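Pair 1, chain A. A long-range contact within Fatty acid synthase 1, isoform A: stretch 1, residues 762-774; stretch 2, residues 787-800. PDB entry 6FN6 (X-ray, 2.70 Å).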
# COMPACT_ATOMS: atom_id res chain seq x y z
N ASN A 762 1.75 -15.27 -18.83
CA ASN A 762 2.22 -16.34 -17.97
C ASN A 762 2.03 -15.96 -16.51
O ASN A 762 2.42 -14.86 -16.09
CB ASN A 762 3.69 -16.66 -18.27
CG ASN A 762 4.24 -17.76 -17.38
OD1 ASN A 762 3.49 -18.48 -16.72
ND2 ASN A 762 5.56 -17.90 -17.38
N SER A 763 1.42 -16.85 -15.74
CA SER A 763 1.11 -16.58 -14.34
C SER A 763 2.27 -16.93 -13.41
O SER A 763 2.27 -16.54 -12.24
CB SER A 763 -0.15 -17.35 -13.92
OG SER A 763 0.04 -18.75 -14.04
N ARG A 764 3.25 -17.67 -13.92
CA ARG A 764 4.38 -18.07 -13.10
C ARG A 764 5.29 -16.89 -12.77
O ARG A 764 6.01 -16.91 -11.77
CB ARG A 764 5.21 -19.16 -13.79
CG ARG A 764 4.62 -20.56 -13.72
CD ARG A 764 5.31 -21.49 -14.71
NE ARG A 764 4.94 -21.20 -16.10
CZ ARG A 764 5.41 -21.86 -17.15
NH1 ARG A 764 6.27 -22.86 -16.99
NH2 ARG A 764 5.02 -21.53 -18.37
N ASP A 765 5.25 -15.85 -13.60
CA ASP A 765 6.12 -14.69 -13.43
C ASP A 765 5.35 -13.39 -13.58
O ASP A 765 4.11 -13.38 -13.55
CB ASP A 765 7.29 -14.75 -14.42
CG ASP A 765 6.83 -14.69 -15.88
OD1 ASP A 765 5.69 -14.25 -16.15
OD2 ASP A 765 7.62 -15.09 -16.76
N THR A 766 6.08 -12.28 -13.70
CA THR A 766 5.49 -10.96 -13.85
C THR A 766 5.43 -10.49 -15.31
O THR A 766 5.06 -9.35 -15.59
CB THR A 766 6.27 -9.91 -13.05
OG1 THR A 766 7.66 -9.96 -13.39
CG2 THR A 766 6.11 -10.15 -11.56
N SER A 767 5.81 -11.37 -16.24
CA SER A 767 5.90 -11.01 -17.65
C SER A 767 4.59 -10.44 -18.19
O SER A 767 4.60 -9.62 -19.11
CB SER A 767 6.30 -12.23 -18.49
OG SER A 767 5.23 -13.14 -18.62
N PHE A 768 3.47 -10.85 -17.61
CA PHE A 768 2.16 -10.43 -18.11
C PHE A 768 1.98 -8.92 -18.04
O PHE A 768 1.16 -8.35 -18.77
CB PHE A 768 1.04 -11.13 -17.33
CG PHE A 768 0.98 -10.76 -15.88
CD1 PHE A 768 0.32 -9.61 -15.47
CD2 PHE A 768 1.56 -11.57 -14.92
CE1 PHE A 768 0.26 -9.27 -14.13
CE2 PHE A 768 1.50 -11.24 -13.58
CZ PHE A 768 0.85 -10.09 -13.18
N GLU A 769 2.74 -8.26 -17.17
CA GLU A 769 2.68 -6.81 -17.06
C GLU A 769 3.08 -6.15 -18.38
O GLU A 769 2.36 -5.29 -18.89
CB GLU A 769 3.58 -6.32 -15.93
CG GLU A 769 3.54 -4.81 -15.71
CD GLU A 769 4.52 -4.36 -14.64
OE1 GLU A 769 4.92 -5.19 -13.80
OE2 GLU A 769 4.90 -3.17 -14.65
N GLN A 770 4.22 -6.57 -18.92
CA GLN A 770 4.70 -6.02 -20.19
C GLN A 770 3.71 -6.34 -21.30
O GLN A 770 3.42 -5.49 -22.13
CB GLN A 770 6.08 -6.59 -20.54
CG GLN A 770 7.22 -6.04 -19.69
CD GLN A 770 7.16 -6.51 -18.25
OE1 GLN A 770 6.98 -7.70 -17.99
NE2 GLN A 770 7.32 -5.58 -17.32
N LEU A 771 3.19 -7.56 -21.29
CA LEU A 771 2.26 -8.01 -22.32
C LEU A 771 1.02 -7.13 -22.37
O LEU A 771 0.60 -6.69 -23.44
CB LEU A 771 1.86 -9.47 -22.07
CG LEU A 771 0.89 -10.12 -23.06
CD1 LEU A 771 1.16 -11.61 -23.15
CD2 LEU A 771 -0.57 -9.88 -22.69
N VAL A 772 0.42 -6.89 -21.21
CA VAL A 772 -0.82 -6.14 -21.12
C VAL A 772 -0.59 -4.69 -21.52
O VAL A 772 -1.36 -4.12 -22.29
CB VAL A 772 -1.43 -6.24 -19.71
CG1 VAL A 772 -2.58 -5.25 -19.54
CG2 VAL A 772 -1.90 -7.66 -19.46
N LEU A 773 0.47 -4.09 -20.97
CA LEU A 773 0.78 -2.70 -21.27
C LEU A 773 1.08 -2.54 -22.76
O LEU A 773 0.74 -1.52 -23.36
CB LEU A 773 1.97 -2.22 -20.43
CG LEU A 773 1.74 -2.12 -18.92
CD1 LEU A 773 3.02 -1.71 -18.21
CD2 LEU A 773 0.62 -1.14 -18.59
N ARG A 774 1.71 -3.55 -23.35
CA ARG A 774 2.01 -3.54 -24.79
C ARG A 774 0.74 -3.59 -25.63
O ARG A 774 0.60 -2.85 -26.61
CB ARG A 774 2.90 -4.72 -25.17
CG ARG A 774 4.32 -4.34 -25.55
CD ARG A 774 5.02 -5.52 -26.20
NE ARG A 774 5.31 -6.58 -25.24
CZ ARG A 774 6.45 -6.70 -24.57
NH1 ARG A 774 7.43 -5.82 -24.73
NH2 ARG A 774 6.61 -7.70 -23.72
N SER A 787 -6.00 -13.21 -8.10
CA SER A 787 -5.83 -14.24 -7.08
C SER A 787 -4.34 -14.51 -6.86
O SER A 787 -3.97 -15.43 -6.13
CB SER A 787 -6.55 -15.54 -7.48
OG SER A 787 -6.11 -16.01 -8.74
N LEU A 788 -3.50 -13.72 -7.51
CA LEU A 788 -2.05 -13.80 -7.34
C LEU A 788 -1.62 -12.90 -6.18
O LEU A 788 -2.43 -12.11 -5.68
CB LEU A 788 -1.33 -13.40 -8.63
CG LEU A 788 -1.10 -14.49 -9.68
CD1 LEU A 788 -2.35 -15.34 -9.90
CD2 LEU A 788 -0.64 -13.87 -10.98
N SER A 789 -0.37 -13.02 -5.75
CA SER A 789 0.09 -12.28 -4.58
C SER A 789 1.52 -11.76 -4.74
O SER A 789 2.25 -12.16 -5.65
CB SER A 789 0.00 -13.16 -3.34
OG SER A 789 0.87 -14.28 -3.44
N GLU A 790 1.90 -10.86 -3.83
CA GLU A 790 3.24 -10.29 -3.79
C GLU A 790 3.62 -9.63 -5.12
O GLU A 790 2.81 -8.91 -5.70
CB GLU A 790 4.25 -11.37 -3.39
CG GLU A 790 3.97 -11.94 -2.00
CD GLU A 790 4.95 -13.03 -1.60
OE1 GLU A 790 5.73 -12.80 -0.66
OE2 GLU A 790 4.92 -14.12 -2.22
N GLU A 791 4.84 -9.86 -5.61
CA GLU A 791 5.35 -9.13 -6.77
C GLU A 791 4.40 -9.22 -7.96
O GLU A 791 4.36 -8.33 -8.81
CB GLU A 791 6.74 -9.65 -7.17
CG GLU A 791 6.79 -11.06 -7.75
CD GLU A 791 6.65 -12.15 -6.70
OE1 GLU A 791 6.77 -11.84 -5.49
OE2 GLU A 791 6.41 -13.31 -7.08
N LYS A 792 3.61 -10.29 -8.01
CA LYS A 792 2.64 -10.47 -9.08
C LYS A 792 1.41 -9.61 -8.86
O LYS A 792 0.68 -9.30 -9.80
CB LYS A 792 2.24 -11.94 -9.20
CG LYS A 792 3.38 -12.88 -9.57
CD LYS A 792 2.95 -14.34 -9.49
CE LYS A 792 4.14 -15.27 -9.48
NZ LYS A 792 3.76 -16.68 -9.15
N LEU A 793 1.16 -9.23 -7.60
CA LEU A 793 0.04 -8.34 -7.29
C LEU A 793 0.39 -6.91 -7.65
O LEU A 793 -0.38 -6.22 -8.33
CB LEU A 793 -0.33 -8.45 -5.80
CG LEU A 793 -1.64 -7.77 -5.37
CD1 LEU A 793 -2.21 -8.46 -4.14
CD2 LEU A 793 -1.45 -6.29 -5.07
N GLN A 794 1.55 -6.45 -7.19
CA GLN A 794 2.01 -5.10 -7.49
C GLN A 794 2.15 -4.91 -9.00
O GLN A 794 1.94 -3.82 -9.53
CB GLN A 794 3.33 -4.80 -6.78
CG GLN A 794 3.17 -4.29 -5.34
CD GLN A 794 2.57 -2.89 -5.28
OE1 GLN A 794 2.16 -2.33 -6.29
NE2 GLN A 794 2.53 -2.32 -4.08
N ALA A 795 2.52 -5.99 -9.69
CA ALA A 795 2.63 -5.96 -11.14
C ALA A 795 1.24 -5.83 -11.76
O ALA A 795 1.06 -5.17 -12.78
CB ALA A 795 3.33 -7.20 -11.65
N SER A 796 0.26 -6.46 -11.12
CA SER A 796 -1.12 -6.40 -11.58
C SER A 796 -1.69 -5.00 -11.35
O SER A 796 -2.54 -4.54 -12.12
CB SER A 796 -1.98 -7.44 -10.85
OG SER A 796 -1.48 -8.75 -11.04
N ILE A 797 -1.23 -4.35 -10.30
CA ILE A 797 -1.62 -2.98 -10.00
C ILE A 797 -1.17 -2.07 -11.14
O ILE A 797 -1.93 -1.21 -11.60
CB ILE A 797 -1.05 -2.52 -8.65
CG1 ILE A 797 -1.76 -3.22 -7.49
CG2 ILE A 797 -1.12 -1.00 -8.49
CD1 ILE A 797 -3.19 -2.77 -7.26
N ARG A 798 0.06 -2.27 -11.59
CA ARG A 798 0.62 -1.46 -12.67
C ARG A 798 -0.14 -1.65 -13.98
O ARG A 798 -0.01 -0.85 -14.90
CB ARG A 798 2.10 -1.79 -12.87
CG ARG A 798 2.97 -1.50 -11.65
CD ARG A 798 4.43 -1.87 -11.91
NE ARG A 798 5.12 -2.29 -10.68
CZ ARG A 798 5.58 -3.51 -10.44
NH1 ARG A 798 5.45 -4.49 -11.34
NH2 ARG A 798 6.19 -3.77 -9.29
N CYS A 799 -0.94 -2.72 -14.06
CA CYS A 799 -1.75 -2.97 -15.25
C CYS A 799 -3.05 -2.18 -15.24
O CYS A 799 -3.76 -2.11 -16.25
CB CYS A 799 -2.06 -4.46 -15.38
SG CYS A 799 -0.66 -5.49 -15.85
N LEU A 800 -3.37 -1.58 -14.10
CA LEU A 800 -4.64 -0.86 -13.96
C LEU A 800 -4.59 0.52 -14.61
O LEU A 800 -3.71 1.33 -14.33
CB LEU A 800 -5.00 -0.72 -12.48
CG LEU A 800 -6.47 -0.44 -12.17
CD1 LEU A 800 -7.37 -1.56 -12.68
CD2 LEU A 800 -6.68 -0.24 -10.69

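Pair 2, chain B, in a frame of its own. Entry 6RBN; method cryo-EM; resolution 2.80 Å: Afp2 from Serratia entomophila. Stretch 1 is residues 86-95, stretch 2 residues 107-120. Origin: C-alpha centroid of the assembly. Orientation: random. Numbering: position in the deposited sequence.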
# COMPACT_ATOMS: atom_id res chain seq x y z
N ASN B 86 -86.65 -21.59 -40.04
CA ASN B 86 -87.83 -21.09 -40.73
C ASN B 86 -87.71 -19.59 -40.95
O ASN B 86 -87.00 -18.89 -40.23
CB ASN B 86 -89.12 -21.43 -39.97
CG ASN B 86 -89.10 -20.99 -38.53
OD1 ASN B 86 -88.14 -20.41 -38.04
ND2 ASN B 86 -90.19 -21.26 -37.83
N GLU B 87 -88.43 -19.10 -41.97
CA GLU B 87 -88.24 -17.75 -42.50
C GLU B 87 -88.56 -16.64 -41.50
O GLU B 87 -88.09 -15.51 -41.68
CB GLU B 87 -89.11 -17.55 -43.74
CG GLU B 87 -90.60 -17.64 -43.44
CD GLU B 87 -91.47 -17.42 -44.66
OE1 GLU B 87 -90.93 -17.24 -45.76
OE2 GLU B 87 -92.71 -17.40 -44.50
N ALA B 88 -89.32 -16.93 -40.44
CA ALA B 88 -89.64 -15.93 -39.44
C ALA B 88 -88.59 -15.84 -38.34
O ALA B 88 -88.78 -15.08 -37.39
CB ALA B 88 -91.00 -16.23 -38.82
N ASN B 89 -87.49 -16.60 -38.44
CA ASN B 89 -86.49 -16.62 -37.39
C ASN B 89 -85.07 -16.52 -37.93
O ASN B 89 -84.12 -16.77 -37.18
CB ASN B 89 -86.62 -17.89 -36.56
CG ASN B 89 -87.88 -17.93 -35.74
OD1 ASN B 89 -88.28 -16.93 -35.16
ND2 ASN B 89 -88.53 -19.08 -35.71
N ILE B 90 -84.88 -16.16 -39.20
CA ILE B 90 -83.53 -16.18 -39.75
C ILE B 90 -82.74 -14.95 -39.30
O ILE B 90 -81.51 -14.99 -39.28
CB ILE B 90 -83.54 -16.32 -41.29
CG1 ILE B 90 -84.02 -15.06 -42.02
CG2 ILE B 90 -84.44 -17.45 -41.70
CD1 ILE B 90 -82.89 -14.24 -42.65
N ALA B 91 -83.42 -13.87 -38.91
CA ALA B 91 -82.73 -12.72 -38.36
C ALA B 91 -82.23 -12.98 -36.95
O ALA B 91 -81.27 -12.33 -36.52
CB ALA B 91 -83.65 -11.50 -38.36
N ASP B 92 -82.84 -13.92 -36.24
CA ASP B 92 -82.38 -14.27 -34.90
C ASP B 92 -81.24 -15.27 -34.95
O ASP B 92 -80.30 -15.18 -34.15
CB ASP B 92 -83.54 -14.83 -34.08
CG ASP B 92 -84.60 -13.79 -33.79
OD1 ASP B 92 -84.25 -12.60 -33.70
OD2 ASP B 92 -85.78 -14.17 -33.65
N ALA B 93 -81.30 -16.23 -35.87
CA ALA B 93 -80.33 -17.31 -35.90
C ALA B 93 -78.96 -16.82 -36.35
O ALA B 93 -77.93 -17.38 -35.94
CB ALA B 93 -80.81 -18.43 -36.82
N VAL B 94 -78.92 -15.80 -37.20
CA VAL B 94 -77.64 -15.20 -37.59
C VAL B 94 -77.02 -14.48 -36.40
O VAL B 94 -75.81 -14.56 -36.17
CB VAL B 94 -77.85 -14.28 -38.80
CG1 VAL B 94 -76.58 -13.53 -39.14
CG2 VAL B 94 -78.29 -15.08 -40.00
N ALA B 95 -77.84 -13.81 -35.60
CA ALA B 95 -77.35 -13.07 -34.46
C ALA B 95 -77.00 -13.95 -33.26
O ALA B 95 -76.34 -13.47 -32.34
CB ALA B 95 -78.38 -12.02 -34.04
N GLY B 107 -86.03 -21.61 -51.97
CA GLY B 107 -87.38 -21.49 -52.48
C GLY B 107 -88.24 -20.59 -51.61
O GLY B 107 -89.37 -20.94 -51.28
N THR B 108 -87.71 -19.43 -51.24
CA THR B 108 -88.36 -18.56 -50.27
C THR B 108 -88.17 -17.11 -50.71
O THR B 108 -87.09 -16.73 -51.15
CB THR B 108 -87.76 -18.77 -48.87
OG1 THR B 108 -87.76 -20.17 -48.56
CG2 THR B 108 -88.59 -18.08 -47.84
N ASP B 109 -89.23 -16.31 -50.59
CA ASP B 109 -89.16 -14.92 -51.01
C ASP B 109 -90.04 -14.04 -50.14
O ASP B 109 -90.98 -14.53 -49.49
CB ASP B 109 -89.54 -14.77 -52.49
CG ASP B 109 -90.90 -15.37 -52.82
OD1 ASP B 109 -91.52 -16.02 -51.95
OD2 ASP B 109 -91.35 -15.20 -53.98
N THR B 110 -89.70 -12.75 -50.09
CA THR B 110 -90.42 -11.61 -49.50
C THR B 110 -90.52 -11.65 -47.98
O THR B 110 -91.07 -10.73 -47.37
CB THR B 110 -91.84 -11.45 -50.09
OG1 THR B 110 -92.67 -12.56 -49.73
CG2 THR B 110 -91.78 -11.33 -51.61
N THR B 111 -89.99 -12.69 -47.35
CA THR B 111 -89.85 -12.77 -45.90
C THR B 111 -88.41 -12.99 -45.49
O THR B 111 -87.94 -12.40 -44.51
CB THR B 111 -90.73 -13.90 -45.35
OG1 THR B 111 -92.08 -13.71 -45.79
CG2 THR B 111 -90.72 -13.93 -43.83
N THR B 112 -87.68 -13.80 -46.26
CA THR B 112 -86.23 -13.83 -46.16
C THR B 112 -85.63 -12.49 -46.58
O THR B 112 -84.64 -12.04 -45.99
CB THR B 112 -85.68 -14.97 -47.01
OG1 THR B 112 -86.24 -16.21 -46.56
CG2 THR B 112 -84.17 -15.09 -46.91
N TYR B 113 -86.25 -11.82 -47.56
CA TYR B 113 -85.72 -10.57 -48.10
C TYR B 113 -85.76 -9.46 -47.07
O TYR B 113 -84.79 -8.70 -46.91
CB TYR B 113 -86.50 -10.13 -49.34
CG TYR B 113 -86.49 -11.05 -50.54
CD1 TYR B 113 -85.56 -12.07 -50.67
CD2 TYR B 113 -87.42 -10.89 -51.56
CE1 TYR B 113 -85.57 -12.91 -51.76
CE2 TYR B 113 -87.44 -11.72 -52.66
CZ TYR B 113 -86.51 -12.73 -52.75
OH TYR B 113 -86.50 -13.57 -53.84
N THR B 114 -86.87 -9.34 -46.34
CA THR B 114 -86.99 -8.30 -45.33
C THR B 114 -86.21 -8.62 -44.06
O THR B 114 -85.97 -7.72 -43.26
CB THR B 114 -88.46 -8.05 -44.98
OG1 THR B 114 -88.55 -6.95 -44.07
CG2 THR B 114 -89.09 -9.27 -44.36
N ALA B 115 -85.82 -9.88 -43.86
CA ALA B 115 -84.94 -10.25 -42.77
C ALA B 115 -83.48 -10.34 -43.19
O ALA B 115 -82.60 -10.37 -42.33
CB ALA B 115 -85.38 -11.58 -42.15
N PHE B 116 -83.22 -10.41 -44.50
CA PHE B 116 -81.87 -10.24 -45.00
C PHE B 116 -81.37 -8.83 -44.75
O PHE B 116 -80.26 -8.63 -44.24
CB PHE B 116 -81.83 -10.57 -46.49
CG PHE B 116 -80.50 -10.35 -47.13
CD1 PHE B 116 -79.47 -11.24 -46.93
CD2 PHE B 116 -80.29 -9.25 -47.94
CE1 PHE B 116 -78.25 -11.03 -47.52
CE2 PHE B 116 -79.07 -9.04 -48.53
CZ PHE B 116 -78.06 -9.94 -48.32
N THR B 117 -82.18 -7.83 -45.09
CA THR B 117 -81.78 -6.43 -44.93
C THR B 117 -81.74 -5.99 -43.47
O THR B 117 -81.20 -4.92 -43.19
CB THR B 117 -82.73 -5.53 -45.72
OG1 THR B 117 -82.27 -4.17 -45.65
CG2 THR B 117 -84.14 -5.61 -45.17
N THR B 118 -82.29 -6.78 -42.55
CA THR B 118 -82.13 -6.48 -41.13
C THR B 118 -80.72 -6.80 -40.66
O THR B 118 -80.05 -5.94 -40.06
CB THR B 118 -83.16 -7.27 -40.32
OG1 THR B 118 -84.48 -6.89 -40.72
CG2 THR B 118 -82.99 -7.01 -38.84
N VAL B 119 -80.24 -8.01 -40.93
CA VAL B 119 -78.93 -8.42 -40.44
C VAL B 119 -77.79 -7.78 -41.21
O VAL B 119 -76.65 -7.78 -40.73
CB VAL B 119 -78.79 -9.95 -40.46
CG1 VAL B 119 -79.84 -10.59 -39.58
CG2 VAL B 119 -78.88 -10.48 -41.87
N VAL B 120 -78.05 -7.24 -42.40
CA VAL B 120 -77.01 -6.51 -43.13
C VAL B 120 -76.81 -5.13 -42.52
O VAL B 120 -75.67 -4.69 -42.31
CB VAL B 120 -77.36 -6.44 -44.62
CG1 VAL B 120 -76.46 -5.48 -45.36
CG2 VAL B 120 -77.22 -7.81 -45.24

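Both pairs place two helices side by side, running in the same general direction. The N-to-C directions differ by 10° in pair 1 and by 32° in pair 2. The axes approach to 9.7 Å in pair 1 and 9.2 Å in pair 2. Backbone atoms of 14 central residues superpose with an RMSD of 1.0 Å. In each pair, a loop or turn leads into both helices.

One register pair is common to both. Glu A769 CA lies 6.0 Å from Ala A795 CA, and Ala B91 CA lies 5.5 Å from Ala B115 CA. Glu A769 matches Ala B91, and Ala A795 matches Ala B115. The shared alanine points its CA-to-CB bond toward the other stretch in both pairs. Its side chain is a single CB, and it touches the other stretch in both pairs.

Around this alanine, Phe A768 matches Ile B90. Their side-chain centres fall 0.5 Å apart, so an aromatic ring and a branched aliphatic chain fill the same space. Phe A768 CZ is 4.1 Å from Ala A795 CB. Ile B90 CD1 is 3.7 Å from Ala B115 CB. The ring also reaches Leu A788, with Phe A768 CE2 4.3 Å from Leu A788 CD2. The Cys A799 sulfur lies at the ring edge, with SG 4.3 Å from Phe A768 CD1.

Cys A799 matches Val B119, and Val A772 matches Val B94. The two valines of this second match have side-chain centres only 0.4 Å apart. Val A772 CB is 4.0 Å from Cys A799 SG. Val B94 CB is 4.3 Å from Val B119 CG1. A thiol and a valine methyl thus do the same packing work.

The pairs also differ at Glu A769 and Ala B91. The extended side chain of Glu A769, with chi1 and chi2 both t, passes Ala A795 and meets Arg A798. Glu A769 OE1 accepts a hydrogen bond from Arg A798 NH1 at 2.6 Å, as part of a salt bridge. In pair 2 the position of Arg A798 is taken by Thr B118. Thr B118 OG1 donates to Thr B114 O at 3.1 Å, within its own helix. Ala B91 instead makes apolar contacts, with CB 4.2 Å from Ala B115 CB and 4.1 Å from Val B119 CG1. Pair 2 has no hydrogen bond between its stretches.

The approach to the first helix also differs. Asp A765 points away from the other stretch and caps its own turn: Ser A767 N donates to Asp A765 OD1 at 2.9 Å. Its match, Glu B87, points toward the other stretch. Glu B87 OE1 lies 3.2 Å from Thr B108 CG2 and 3.4 Å from Thr B111 CB. In pair 1, Lys A792 reaches back to this region, and its NZ makes a weak hydrogen bond to Ser A763 O at 3.4 Å. The matching Thr B112 is shorter; its OG1 lies 4.2 Å from Glu B87 CB.

The contact buries 604 Å² in pair 1 and 441 Å² in pair 2.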